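Local coordinates for Lin1909 protein (Listeria innocua, PDB 3FIJ) that binds manganese and may hydrolyse gamma-glutamyl-gamma-aminobutyrate, though its function has not been established, at residues P110-I114 with L232-L236; G152-I158 with N170-S176; H178-I182 with M199-V203. All blocks are in the same frame, centred on the assembly; numbering follows the deposited sequence.

Contact 1: P110-I114 with L232-L236; sequences PIFAI and LFQAL
F112 drives its ring from strand 111-114 into the side of helix 232-236, with the face of F233 at its CE2 edge and L236 beside its stem. The two rings make an edge-to-face (T-shaped) pair, centroids 5.4 Å apart and planes at 77°. F112 reaches that far because its CG lies opposite the backbone N (chi1 -178°), which sends the ring out from the strand. At the far end of the ring, CZ of F112 meets CB of L232 at 3.7 Å, the side chains crossing at about a right angle. Nearer the strand, both methyls of L236 lie against CB of F112, CD2 of L236 at 3.6 Å, and CD1 of L236 also reaches CB of P110 at 4.0 Å. CD1 of I114 reaches CE2 of F233 at 3.8 Å, and CG1 of I114 lies over the F112 face opposite the one nearest O of L232. This is an alpha/beta core contact, a helix packed roughly antiparallel (151°) on the parallel part of a mixed sheet. F112 also touches L213 and V215 on strand 212-215 and L66 on strand 64-67, while helix 31-40 adjoins F233 through A36 and I114 through Y33.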
ATOM      1  N   PRO A 110     -41.895  15.612  -5.992  1.00 22.66           N
ATOM      2  CA  PRO A 110     -40.706  16.094  -6.702  1.00 21.08           C
ATOM      3  C   PRO A 110     -39.516  15.132  -6.680  1.00 20.10           C
ATOM      4  O   PRO A 110     -39.275  14.443  -5.689  1.00 20.02           O
ATOM      5  CB  PRO A 110     -40.413  17.411  -6.007  1.00 22.07           C
ATOM      6  CG  PRO A 110     -40.810  17.118  -4.586  1.00 22.58           C
ATOM      7  CD  PRO A 110     -42.132  16.404  -4.770  1.00 23.08           C
ATOM      8  N   ILE A 111     -38.778  15.109  -7.785  1.00 18.60           N
ATOM      9  CA  ILE A 111     -37.619  14.239  -7.966  1.00 16.06           C
ATOM     10  C   ILE A 111     -36.409  15.047  -8.434  1.00 15.47           C
ATOM     11  O   ILE A 111     -36.502  15.796  -9.401  1.00 14.72           O
ATOM     12  CB  ILE A 111     -37.899  13.181  -9.063  1.00 17.53           C
ATOM     13  CG1 ILE A 111     -39.125  12.353  -8.683  1.00 17.34           C
ATOM     14  CG2 ILE A 111     -36.645  12.315  -9.315  1.00 12.43           C
ATOM     15  CD1 ILE A 111     -39.618  11.435  -9.801  1.00 19.20           C
ATOM     16  N   PHE A 112     -35.285  14.889  -7.740  1.00 14.79           N
ATOM     17  CA  PHE A 112     -34.035  15.555  -8.098  1.00 13.86           C
ATOM     18  C   PHE A 112     -33.014  14.424  -8.289  1.00 13.35           C
ATOM     19  O   PHE A 112     -32.749  13.639  -7.373  1.00 12.80           O
ATOM     20  CB  PHE A 112     -33.602  16.538  -6.983  1.00 13.64           C
ATOM     21  CG  PHE A 112     -32.335  17.326  -7.294  1.00 11.51           C
ATOM     22  CD1 PHE A 112     -31.997  17.663  -8.606  1.00 10.85           C
ATOM     23  CD2 PHE A 112     -31.487  17.733  -6.267  1.00  9.72           C
ATOM     24  CE1 PHE A 112     -30.823  18.396  -8.894  1.00  7.68           C
ATOM     25  CE2 PHE A 112     -30.317  18.467  -6.546  1.00  9.76           C
ATOM     26  CZ  PHE A 112     -29.988  18.794  -7.864  1.00  6.22           C
ATOM     27  N   ALA A 113     -32.461  14.330  -9.492  1.00 13.47           N
ATOM     28  CA  ALA A 113     -31.493  13.286  -9.801  1.00 13.44           C
ATOM     29  C   ALA A 113     -30.111  13.859 -10.105  1.00 12.85           C
ATOM     30  O   ALA A 113     -29.978  14.854 -10.818  1.00 11.87           O
ATOM     31  CB  ALA A 113     -31.986  12.468 -10.982  1.00 15.22           C
ATOM     32  N   ILE A 114     -29.084  13.209  -9.566  1.00 11.80           N
ATOM     33  CA  ILE A 114     -27.710  13.642  -9.757  1.00 10.82           C
ATOM     34  C   ILE A 114     -26.815  12.565 -10.389  1.00 12.34           C
ATOM     35  O   ILE A 114     -26.840  11.399  -9.976  1.00 12.32           O
ATOM     36  CB  ILE A 114     -27.109  14.100  -8.394  1.00  9.04           C
ATOM     37  CG1 ILE A 114     -27.737  15.443  -7.980  1.00 11.95           C
ATOM     38  CG2 ILE A 114     -25.593  14.202  -8.487  1.00  6.78           C
ATOM     39  CD1 ILE A 114     -27.361  15.919  -6.575  1.00 12.93           C
ATOM     40  N   LEU A 232     -30.189  24.458  -5.939  1.00 20.20           N
ATOM     41  CA  LEU A 232     -30.755  23.261  -6.545  1.00 19.42           C
ATOM     42  C   LEU A 232     -31.419  22.408  -5.480  1.00 17.75           C
ATOM     43  O   LEU A 232     -32.568  21.992  -5.630  1.00 17.11           O
ATOM     44  CB  LEU A 232     -29.662  22.467  -7.270  1.00 19.71           C
ATOM     45  CG  LEU A 232     -29.399  22.896  -8.721  1.00 20.92           C
ATOM     46  CD1 LEU A 232     -29.283  24.417  -8.802  1.00 23.39           C
ATOM     47  CD2 LEU A 232     -28.147  22.219  -9.244  1.00 16.88           C
ATOM     48  N   PHE A 233     -30.708  22.151  -4.391  1.00 16.85           N
ATOM     49  CA  PHE A 233     -31.290  21.341  -3.331  1.00 17.29           C
ATOM     50  C   PHE A 233     -32.432  22.093  -2.647  1.00 19.24           C
ATOM     51  O   PHE A 233     -33.400  21.479  -2.179  1.00 19.57           O
ATOM     52  CB  PHE A 233     -30.232  20.950  -2.302  1.00 15.55           C
ATOM     53  CG  PHE A 233     -29.103  20.142  -2.869  1.00 16.09           C
ATOM     54  CD1 PHE A 233     -27.935  20.759  -3.304  1.00 12.84           C
ATOM     55  CD2 PHE A 233     -29.213  18.755  -2.982  1.00 15.78           C
ATOM     56  CE1 PHE A 233     -26.898  20.015  -3.844  1.00 12.61           C
ATOM     57  CE2 PHE A 233     -28.178  18.001  -3.523  1.00 12.74           C
ATOM     58  CZ  PHE A 233     -27.017  18.635  -3.955  1.00 14.25           C
ATOM     59  N   GLN A 234     -32.319  23.420  -2.593  1.00 19.26           N
ATOM     60  CA  GLN A 234     -33.348  24.251  -1.970  1.00 20.07           C
ATOM     61  C   GLN A 234     -34.645  24.081  -2.745  1.00 20.55           C
ATOM     62  O   GLN A 234     -35.717  23.907  -2.155  1.00 22.36           O
ATOM     63  CB  GLN A 234     -32.933  25.725  -1.978  1.00 20.20           C
ATOM     64  CG  GLN A 234     -33.900  26.642  -1.233  1.00 18.88           C
ATOM     65  CD  GLN A 234     -34.051  26.263   0.233  1.00 21.11           C
ATOM     66  OE1 GLN A 234     -33.094  26.336   1.011  1.00 22.23           O
ATOM     67  NE2 GLN A 234     -35.253  25.853   0.616  1.00 20.04           N
ATOM     68  N   ALA A 235     -34.538  24.121  -4.071  1.00 20.78           N
ATOM     69  CA  ALA A 235     -35.700  23.965  -4.944  1.00 20.76           C
ATOM     70  C   ALA A 235     -36.390  22.621  -4.683  1.00 22.40           C
ATOM     71  O   ALA A 235     -37.611  22.555  -4.565  1.00 23.57           O
ATOM     72  CB  ALA A 235     -35.273  24.069  -6.400  1.00 17.03           C
ATOM     73  N   LEU A 236     -35.612  21.549  -4.590  1.00 22.82           N
ATOM     74  CA  LEU A 236     -36.191  20.233  -4.325  1.00 22.44           C
ATOM     75  C   LEU A 236     -36.992  20.253  -3.025  1.00 21.94           C
ATOM     76  O   LEU A 236     -38.108  19.752  -2.967  1.00 20.89           O
ATOM     77  CB  LEU A 236     -35.099  19.167  -4.216  1.00 20.83           C
ATOM     78  CG  LEU A 236     -35.629  17.827  -3.694  1.00 22.94           C
ATOM     79  CD1 LEU A 236     -36.628  17.232  -4.697  1.00 20.94           C
ATOM     80  CD2 LEU A 236     -34.465  16.872  -3.459  1.00 23.04           C
TER

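Contact 2: G152-I158 with N170-S176; sequences GSHTIDI and NKKLVNS. With MN (manganese (II) ion), chain I.
S153 and H154 both aim their backbone N-H groups at O of V174, a classic beta bulge. That one oxygen accepts two bonds: N of H154 lies in its carbonyl plane, whereas N of S153, 2.9 Å from O of V174, stands well above the plane. The return bond is nearly straight, N of V174 giving its proton to O of H154 at 3.0 Å. Two residues on, N of I156 donates to O of K172 at 3.1 Å. The answering bond, from N of K171 to O of I156, is weak and bent.

Past it a side chain takes over the pairing. OD1 of N170 accepts N of I158 at 2.6 Å, modelled short, in the plane of its amide, and CG placed opposite the backbone N (chi1 -170°) carries the amide there. K171 folds back at chi2 to lie alongside D157, and its NZ makes a salt bridge with OD1 of D157 at 2.9 Å. That same OD1 also takes a proton from a water. T155 and L173, a non-hydrogen-bonded pair, have their side chains on the same face of the sheet. N of T155 donates to E81 of the second subunit, while OG of S153 is held by Q145.

The bulge end carries the metal. Manganese is bound by NE2 of H154 at 2.3 Å and OG of S176 at 2.2 Å, with a water that also donates to O of N175. H143, H178 and E201 complete the shell. The ion would draw charge from the serine oxygen and probably lower the pKa of its hydroxyl. H154 on its strand and S176 just past strand 172-174 thus supply two ligands, and the bond to O of N175 is consistent with orienting the bound water.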
ATOM      1  N   GLY A 152     -15.865  23.449 -10.468  1.00 21.38           N
ATOM      2  CA  GLY A 152     -16.383  23.220 -11.810  1.00 20.95           C
ATOM      3  C   GLY A 152     -15.239  22.976 -12.775  1.00 19.79           C
ATOM      4  O   GLY A 152     -14.106  23.377 -12.496  1.00 20.26           O
ATOM      5  N   SER A 153     -15.513  22.321 -13.901  1.00 18.18           N
ATOM      6  CA  SER A 153     -14.460  22.041 -14.869  1.00 17.41           C
ATOM      7  C   SER A 153     -14.847  22.345 -16.310  1.00 17.46           C
ATOM      8  O   SER A 153     -14.013  22.801 -17.095  1.00 18.06           O
ATOM      9  CB  SER A 153     -14.014  20.577 -14.752  1.00 17.29           C
ATOM     10  OG  SER A 153     -15.078  19.687 -15.045  1.00 15.39           O
ATOM     11  N   HIS A 154     -16.094  22.064 -16.677  1.00 16.60           N
ATOM     12  CA  HIS A 154     -16.542  22.341 -18.036  1.00 15.80           C
ATOM     13  C   HIS A 154     -17.745  23.280 -18.028  1.00 16.43           C
ATOM     14  O   HIS A 154     -18.598  23.200 -17.138  1.00 15.46           O
ATOM     15  CB  HIS A 154     -16.844  21.037 -18.823  1.00 13.40           C
ATOM     16  CG  HIS A 154     -17.837  20.108 -18.174  1.00 14.57           C
ATOM     17  ND1 HIS A 154     -18.961  20.549 -17.510  1.00 13.54           N
ATOM     18  CD2 HIS A 154     -17.915  18.752 -18.182  1.00 12.65           C
ATOM     19  CE1 HIS A 154     -19.692  19.507 -17.139  1.00 13.71           C
ATOM     20  NE2 HIS A 154     -19.079  18.407 -17.538  1.00 12.34           N
ATOM     21  N   THR A 155     -17.794  24.184 -19.007  1.00 16.06           N
ATOM     22  CA  THR A 155     -18.885  25.151 -19.087  1.00 17.32           C
ATOM     23  C   THR A 155     -20.116  24.648 -19.853  1.00 16.46           C
ATOM     24  O   THR A 155     -20.010  24.052 -20.917  1.00 17.41           O
ATOM     25  CB  THR A 155     -18.392  26.527 -19.675  1.00 17.70           C
ATOM     26  OG1 THR A 155     -19.194  26.903 -20.802  1.00 19.39           O
ATOM     27  CG2 THR A 155     -16.928  26.463 -20.070  1.00 15.40           C
ATOM     28  N   ILE A 156     -21.290  24.899 -19.292  1.00 16.28           N
ATOM     29  CA  ILE A 156     -22.536  24.454 -19.895  1.00 17.27           C
ATOM     30  C   ILE A 156     -23.440  25.577 -20.372  1.00 18.85           C
ATOM     31  O   ILE A 156     -23.564  26.611 -19.718  1.00 19.20           O
ATOM     32  CB  ILE A 156     -23.344  23.610 -18.900  1.00 15.61           C
ATOM     33  CG1 ILE A 156     -23.587  24.420 -17.617  1.00 12.80           C
ATOM     34  CG2 ILE A 156     -22.603  22.318 -18.616  1.00 16.25           C
ATOM     35  CD1 ILE A 156     -24.428  23.719 -16.560  1.00 12.29           C
ATOM     36  N   ASP A 157     -24.071  25.354 -21.522  1.00 20.44           N
ATOM     37  CA  ASP A 157     -25.004  26.310 -22.106  1.00 19.98           C
ATOM     38  C   ASP A 157     -26.349  25.944 -21.493  1.00 20.74           C
ATOM     39  O   ASP A 157     -26.758  24.779 -21.517  1.00 21.10           O
ATOM     40  CB  ASP A 157     -25.054  26.138 -23.622  1.00 17.84           C
ATOM     41  CG  ASP A 157     -23.701  26.312 -24.269  1.00 18.95           C
ATOM     42  OD1 ASP A 157     -23.185  27.446 -24.289  1.00 20.86           O
ATOM     43  OD2 ASP A 157     -23.143  25.310 -24.758  1.00 22.31           O
ATOM     44  N   ILE A 158     -27.033  26.936 -20.942  1.00 20.85           N
ATOM     45  CA  ILE A 158     -28.307  26.703 -20.285  1.00 20.22           C
ATOM     46  C   ILE A 158     -29.492  27.227 -21.074  1.00 21.17           C
ATOM     47  O   ILE A 158     -29.437  28.311 -21.641  1.00 23.67           O
ATOM     48  CB  ILE A 158     -28.307  27.355 -18.889  1.00 19.28           C
ATOM     49  CG1 ILE A 158     -27.146  26.782 -18.065  1.00 22.41           C
ATOM     50  CG2 ILE A 158     -29.631  27.111 -18.189  1.00 17.94           C
ATOM     51  CD1 ILE A 158     -27.012  27.366 -16.673  1.00 19.26           C
ATOM     52  N   ASN A 170     -26.173  31.286 -17.786  1.00 24.51           N
ATOM     53  CA  ASN A 170     -25.611  30.599 -18.934  1.00 23.96           C
ATOM     54  C   ASN A 170     -24.084  30.625 -18.831  1.00 24.28           C
ATOM     55  O   ASN A 170     -23.514  31.544 -18.254  1.00 23.27           O
ATOM     56  CB  ASN A 170     -26.072  31.282 -20.219  1.00 23.59           C
ATOM     57  CG  ASN A 170     -25.717  30.485 -21.457  1.00 23.95           C
ATOM     58  OD1 ASN A 170     -25.910  29.265 -21.499  1.00 21.96           O
ATOM     59  ND2 ASN A 170     -25.210  31.170 -22.482  1.00 22.76           N
ATOM     60  N   LYS A 171     -23.432  29.596 -19.372  1.00 24.33           N
ATOM     61  CA  LYS A 171     -21.974  29.497 -19.350  1.00 24.70           C
ATOM     62  C   LYS A 171     -21.371  29.195 -17.972  1.00 24.87           C
ATOM     63  O   LYS A 171     -20.168  29.332 -17.772  1.00 26.12           O
ATOM     64  CB  LYS A 171     -21.365  30.779 -19.920  1.00 25.17           C
ATOM     65  CG  LYS A 171     -21.735  31.043 -21.373  1.00 26.48           C
ATOM     66  CD  LYS A 171     -21.059  30.047 -22.301  1.00 26.72           C
ATOM     67  CE  LYS A 171     -21.481  30.249 -23.749  1.00 26.74           C
ATOM     68  NZ  LYS A 171     -20.902  29.181 -24.621  1.00 26.36           N
ATOM     69  N   LYS A 172     -22.211  28.787 -17.029  1.00 24.55           N
ATOM     70  CA  LYS A 172     -21.766  28.434 -15.677  1.00 25.39           C
ATOM     71  C   LYS A 172     -20.843  27.209 -15.718  1.00 24.60           C
ATOM     72  O   LYS A 172     -21.107  26.259 -16.462  1.00 24.72           O
ATOM     73  CB  LYS A 172     -22.991  28.108 -14.817  1.00 26.79           C
ATOM     74  CG  LYS A 172     -22.713  27.328 -13.541  1.00 26.50           C
ATOM     75  CD  LYS A 172     -22.243  28.225 -12.425  1.00 28.56           C
ATOM     76  CE  LYS A 172     -22.289  27.483 -11.100  1.00 29.09           C
ATOM     77  NZ  LYS A 172     -23.587  26.771 -10.969  1.00 29.76           N
ATOM     78  N   LEU A 173     -19.765  27.222 -14.939  1.00 22.61           N
ATOM     79  CA  LEU A 173     -18.872  26.067 -14.917  1.00 21.40           C
ATOM     80  C   LEU A 173     -19.349  25.078 -13.868  1.00 20.51           C
ATOM     81  O   LEU A 173     -19.601  25.433 -12.723  1.00 19.61           O
ATOM     82  CB  LEU A 173     -17.423  26.473 -14.655  1.00 23.34           C
ATOM     83  CG  LEU A 173     -16.566  26.613 -15.929  1.00 25.16           C
ATOM     84  CD1 LEU A 173     -17.165  27.679 -16.845  1.00 25.21           C
ATOM     85  CD2 LEU A 173     -15.141  26.983 -15.561  1.00 23.09           C
ATOM     86  N   VAL A 174     -19.469  23.826 -14.285  1.00 19.76           N
ATOM     87  CA  VAL A 174     -19.964  22.755 -13.433  1.00 18.84           C
ATOM     88  C   VAL A 174     -18.972  21.574 -13.388  1.00 16.30           C
ATOM     89  O   VAL A 174     -18.192  21.387 -14.320  1.00 14.42           O
ATOM     90  CB  VAL A 174     -21.342  22.327 -13.981  1.00 19.55           C
ATOM     91  CG1 VAL A 174     -21.352  20.862 -14.333  1.00 21.01           C
ATOM     92  CG2 VAL A 174     -22.424  22.708 -12.998  1.00 19.43           C
ATOM     93  N   ASN A 175     -18.992  20.781 -12.316  1.00 15.34           N
ATOM     94  CA  ASN A 175     -18.050  19.659 -12.227  1.00 14.46           C
ATOM     95  C   ASN A 175     -18.483  18.441 -13.047  1.00 14.33           C
ATOM     96  O   ASN A 175     -19.570  18.436 -13.625  1.00 12.86           O
ATOM     97  CB  ASN A 175     -17.778  19.266 -10.766  1.00 12.30           C
ATOM     98  CG  ASN A 175     -19.031  18.873  -9.999  1.00 11.99           C
ATOM     99  OD1 ASN A 175     -20.144  18.880 -10.526  1.00 12.36           O
ATOM    100  ND2 ASN A 175     -18.844  18.526  -8.732  1.00  9.48           N
ATOM    101  N   SER A 176     -17.627  17.421 -13.110  1.00 11.90           N
ATOM    102  CA  SER A 176     -17.935  16.241 -13.908  1.00 12.98           C
ATOM    103  C   SER A 176     -17.172  15.002 -13.421  1.00 11.52           C
ATOM    104  O   SER A 176     -15.945  15.008 -13.342  1.00 10.49           O
ATOM    105  CB  SER A 176     -17.602  16.540 -15.378  1.00 11.14           C
ATOM    106  OG  SER A 176     -18.166  15.592 -16.261  1.00 13.61           O
TER
HETATM  107 MN    MN I 300     -19.871  16.200 -17.566  1.00 15.60          MN
HETATM  108  O   HOH W   1     -18.655  27.239 -24.119  1.00 30.31           O
HETATM  109  O   HOH W   2     -21.207  26.725 -26.758  1.00 31.58           O
HETATM  110  O   HOH W   3     -25.508  28.884 -25.065  1.00 32.11           O
HETATM  111  O   HOH W   4     -27.971  29.239 -23.762  1.00 23.23           O
HETATM  112  O   HOH W   5     -20.772  16.732 -15.558  1.00 13.41           O

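Contact 3: H178-I182 with M199-V203; sequences HHQFI and MIEAV. With MN (manganese (II) ion), chain I.
The selenium of M199, a selenomethionine, rides over one face of the F181 ring, 4.1 Å from its centroid and 25° off the normal. This Met-aromatic contact depends on a bent chain. With chi1 at -64° and chi2 at -63°, M199 curls round the CD2-CE2 side of the ring, and its CG approaches CE2 of F181 to 3.7 Å. The opposite face of that ring has ND1 of H178 above its rim, so F181 is a plate held between the selenomethionine and the histidine.

I182 supplies the other bump. CD1 of I182 pushes toward strand 200-203 and touches CG2 of V203 at 3.7 Å, with CG2 of I200 a little farther off. CG2 of I182 is met by CD1 of I200, also at 3.7 Å, the two side chains crossing at about a right angle. M118 of helix 116-124 touches both I182 and V203.

Between the backbones, which make no direct hydrogen bond, two waters fill the gap. One takes the N-H of I182 and gives to O of I200, the other does the reverse, so the N-H and C=O of both residues are bridged by water.

H178 and E201 meet through manganese. NE2 of H178 binds it at 2.3 Å and OE2 of E201 at 2.4 Å, while OE1 accepts a proton from the metal-bound water. ND1 of H178 donates to O of Q180 at 3.0 Å. That somewhat bent bond, with the metal bond, restrains the imidazole and may make NE2 a stronger ligand, while the single carboxylate probably offsets part of the ion's charge.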
ATOM      1  N   HIS A 178     -18.103  11.472 -14.566  1.00 12.74           N
ATOM      2  CA  HIS A 178     -18.789  10.385 -15.240  1.00 12.34           C
ATOM      3  C   HIS A 178     -18.123   9.973 -16.546  1.00 12.23           C
ATOM      4  O   HIS A 178     -17.365  10.742 -17.144  1.00  9.43           O
ATOM      5  CB  HIS A 178     -20.255  10.773 -15.481  1.00 10.59           C
ATOM      6  CG  HIS A 178     -20.434  12.001 -16.327  1.00 14.17           C
ATOM      7  ND1 HIS A 178     -20.614  11.946 -17.693  1.00 14.81           N
ATOM      8  CD2 HIS A 178     -20.443  13.313 -15.996  1.00 14.14           C
ATOM      9  CE1 HIS A 178     -20.728  13.176 -18.168  1.00 15.20           C
ATOM     10  NE2 HIS A 178     -20.629  14.025 -17.162  1.00 16.32           N
ATOM     11  N   HIS A 179     -18.382   8.735 -16.961  1.00 12.31           N
ATOM     12  CA  HIS A 179     -17.824   8.236 -18.204  1.00 13.13           C
ATOM     13  C   HIS A 179     -18.945   7.721 -19.109  1.00 13.76           C
ATOM     14  O   HIS A 179     -18.684   7.203 -20.197  1.00 14.74           O
ATOM     15  CB  HIS A 179     -16.765   7.147 -17.952  1.00  9.62           C
ATOM     16  CG  HIS A 179     -17.329   5.773 -17.773  1.00 13.46           C
ATOM     17  ND1 HIS A 179     -18.031   5.392 -16.653  1.00 11.83           N
ATOM     18  CD2 HIS A 179     -17.311   4.693 -18.593  1.00 12.92           C
ATOM     19  CE1 HIS A 179     -18.425   4.137 -16.786  1.00 11.76           C
ATOM     20  NE2 HIS A 179     -18.002   3.692 -17.955  1.00 14.94           N
ATOM     21  N   GLN A 180     -20.193   7.876 -18.664  1.00 13.09           N
ATOM     22  CA  GLN A 180     -21.339   7.457 -19.473  1.00 14.42           C
ATOM     23  C   GLN A 180     -22.210   8.680 -19.754  1.00 15.36           C
ATOM     24  O   GLN A 180     -22.148   9.671 -19.019  1.00 15.45           O
ATOM     25  CB  GLN A 180     -22.169   6.389 -18.755  1.00 17.17           C
ATOM     26  CG  GLN A 180     -21.423   5.104 -18.431  1.00 16.85           C
ATOM     27  CD  GLN A 180     -22.356   3.910 -18.327  1.00 19.39           C
ATOM     28  OE1 GLN A 180     -23.442   4.010 -17.759  1.00 21.29           O
ATOM     29  NE2 GLN A 180     -21.934   2.773 -18.868  1.00 16.71           N
ATOM     30  N   PHE A 181     -23.006   8.618 -20.819  1.00 14.70           N
ATOM     31  CA  PHE A 181     -23.884   9.734 -21.184  1.00 15.08           C
ATOM     32  C   PHE A 181     -25.240   9.281 -21.702  1.00 16.16           C
ATOM     33  O   PHE A 181     -25.407   8.147 -22.153  1.00 16.54           O
ATOM     34  CB  PHE A 181     -23.283  10.584 -22.305  1.00 12.59           C
ATOM     35  CG  PHE A 181     -21.868  10.990 -22.089  1.00 12.44           C
ATOM     36  CD1 PHE A 181     -20.835  10.091 -22.304  1.00 13.40           C
ATOM     37  CD2 PHE A 181     -21.563  12.288 -21.697  1.00 12.57           C
ATOM     38  CE1 PHE A 181     -19.511  10.474 -22.141  1.00 14.85           C
ATOM     39  CE2 PHE A 181     -20.242  12.690 -21.527  1.00 14.24           C
ATOM     40  CZ  PHE A 181     -19.210  11.783 -21.748  1.00 14.99           C
ATOM     41  N   ILE A 182     -26.208  10.186 -21.657  1.00 16.90           N
ATOM     42  CA  ILE A 182     -27.515   9.884 -22.204  1.00 17.61           C
ATOM     43  C   ILE A 182     -27.301   9.827 -23.720  1.00 20.00           C
ATOM     44  O   ILE A 182     -26.690  10.728 -24.308  1.00 20.99           O
ATOM     45  CB  ILE A 182     -28.542  11.005 -21.905  1.00 15.44           C
ATOM     46  CG1 ILE A 182     -28.923  10.988 -20.422  1.00 14.30           C
ATOM     47  CG2 ILE A 182     -29.775  10.836 -22.813  1.00 13.97           C
ATOM     48  CD1 ILE A 182     -30.125  11.874 -20.070  1.00 11.24           C
HETATM   49  N   MSE A 199     -22.747  17.093 -25.308  1.00 15.04           N
HETATM   50  CA  MSE A 199     -23.247  16.098 -24.366  1.00 16.42           C
HETATM   51  C   MSE A 199     -24.306  16.670 -23.408  1.00 16.50           C
HETATM   52  O   MSE A 199     -24.268  17.840 -23.035  1.00 17.17           O
HETATM   53  CB  MSE A 199     -22.078  15.481 -23.595  1.00 19.16           C
HETATM   54  CG  MSE A 199     -21.114  14.702 -24.477  1.00 21.03           C
HETATM   55 SE   MSE A 199     -21.940  13.138 -25.357  1.00 28.37          SE
HETATM   56  CE  MSE A 199     -22.349  13.939 -27.064  1.00 25.73           C
ATOM     57  N   ILE A 200     -25.257  15.828 -23.024  1.00 16.01           N
ATOM     58  CA  ILE A 200     -26.354  16.222 -22.147  1.00 16.31           C
ATOM     59  C   ILE A 200     -25.967  16.331 -20.676  1.00 15.38           C
ATOM     60  O   ILE A 200     -25.550  15.348 -20.058  1.00 16.44           O
ATOM     61  CB  ILE A 200     -27.523  15.226 -22.295  1.00 15.92           C
ATOM     62  CG1 ILE A 200     -28.096  15.338 -23.706  1.00 15.70           C
ATOM     63  CG2 ILE A 200     -28.589  15.503 -21.245  1.00 16.83           C
ATOM     64  CD1 ILE A 200     -28.939  14.153 -24.126  1.00 14.40           C
ATOM     65  N   GLU A 201     -26.134  17.527 -20.120  1.00 16.56           N
ATOM     66  CA  GLU A 201     -25.784  17.804 -18.726  1.00 15.52           C
ATOM     67  C   GLU A 201     -26.980  18.014 -17.802  1.00 15.43           C
ATOM     68  O   GLU A 201     -26.865  17.848 -16.583  1.00 15.32           O
ATOM     69  CB  GLU A 201     -24.865  19.028 -18.656  1.00 14.99           C
ATOM     70  CG  GLU A 201     -23.428  18.788 -19.123  1.00 12.98           C
ATOM     71  CD  GLU A 201     -22.612  17.908 -18.172  1.00 15.44           C
ATOM     72  OE1 GLU A 201     -22.704  18.092 -16.937  1.00 14.09           O
ATOM     73  OE2 GLU A 201     -21.859  17.035 -18.658  1.00 13.65           O
ATOM     74  N   ALA A 202     -28.123  18.376 -18.374  1.00 15.59           N
ATOM     75  CA  ALA A 202     -29.326  18.602 -17.580  1.00 15.84           C
ATOM     76  C   ALA A 202     -30.599  18.251 -18.350  1.00 17.96           C
ATOM     77  O   ALA A 202     -30.759  18.591 -19.528  1.00 19.23           O
ATOM     78  CB  ALA A 202     -29.379  20.060 -17.109  1.00 13.31           C
ATOM     79  N   VAL A 203     -31.519  17.578 -17.675  1.00 18.99           N
ATOM     80  CA  VAL A 203     -32.769  17.188 -18.299  1.00 19.48           C
ATOM     81  C   VAL A 203     -33.925  17.585 -17.396  1.00 21.94           C
ATOM     82  O   VAL A 203     -33.831  17.468 -16.174  1.00 22.87           O
ATOM     83  CB  VAL A 203     -32.822  15.660 -18.511  1.00 20.62           C
ATOM     84  CG1 VAL A 203     -34.145  15.260 -19.180  1.00 19.04           C
ATOM     85  CG2 VAL A 203     -31.628  15.213 -19.339  1.00 18.11           C
TER
HETATM   86 MN    MN I 300     -19.871  16.200 -17.566  1.00 15.60          MN
HETATM   87  O   HOH W   6     -25.390  13.170 -23.984  1.00 14.95           O
HETATM   88  O   HOH W   7     -25.463  12.535 -20.105  1.00 17.55           O
HETATM   89  O   HOH W   5     -20.772  16.732 -15.558  1.00 13.41           O

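Overall arrangement
All three contacts reach one mixed sheet. Contact 1 sits on its parallel half, where strand 111-114 is covered by helix 227-241; contact 2 forms its edge with strands 154-158 and 172-174; contact 3 sets its strand 200-205 against 181-182, which pairs with 129-130 in a separate small sheet. Contacts 2 and 3 follow one another along the chain, both within the span between the segments of contact 1. The centres of contacts 2 and 3 are about 12 Å apart, and H154 NE2 lies 3.3 Å from E201 OE2 at the shared manganese. Contact 1 stands about 17 to 18 Å from either, between centres. Contact 1 is apolar packing, whereas contacts 2 and 3 share the metal on the antiparallel half, contact 3 adding apolar packing.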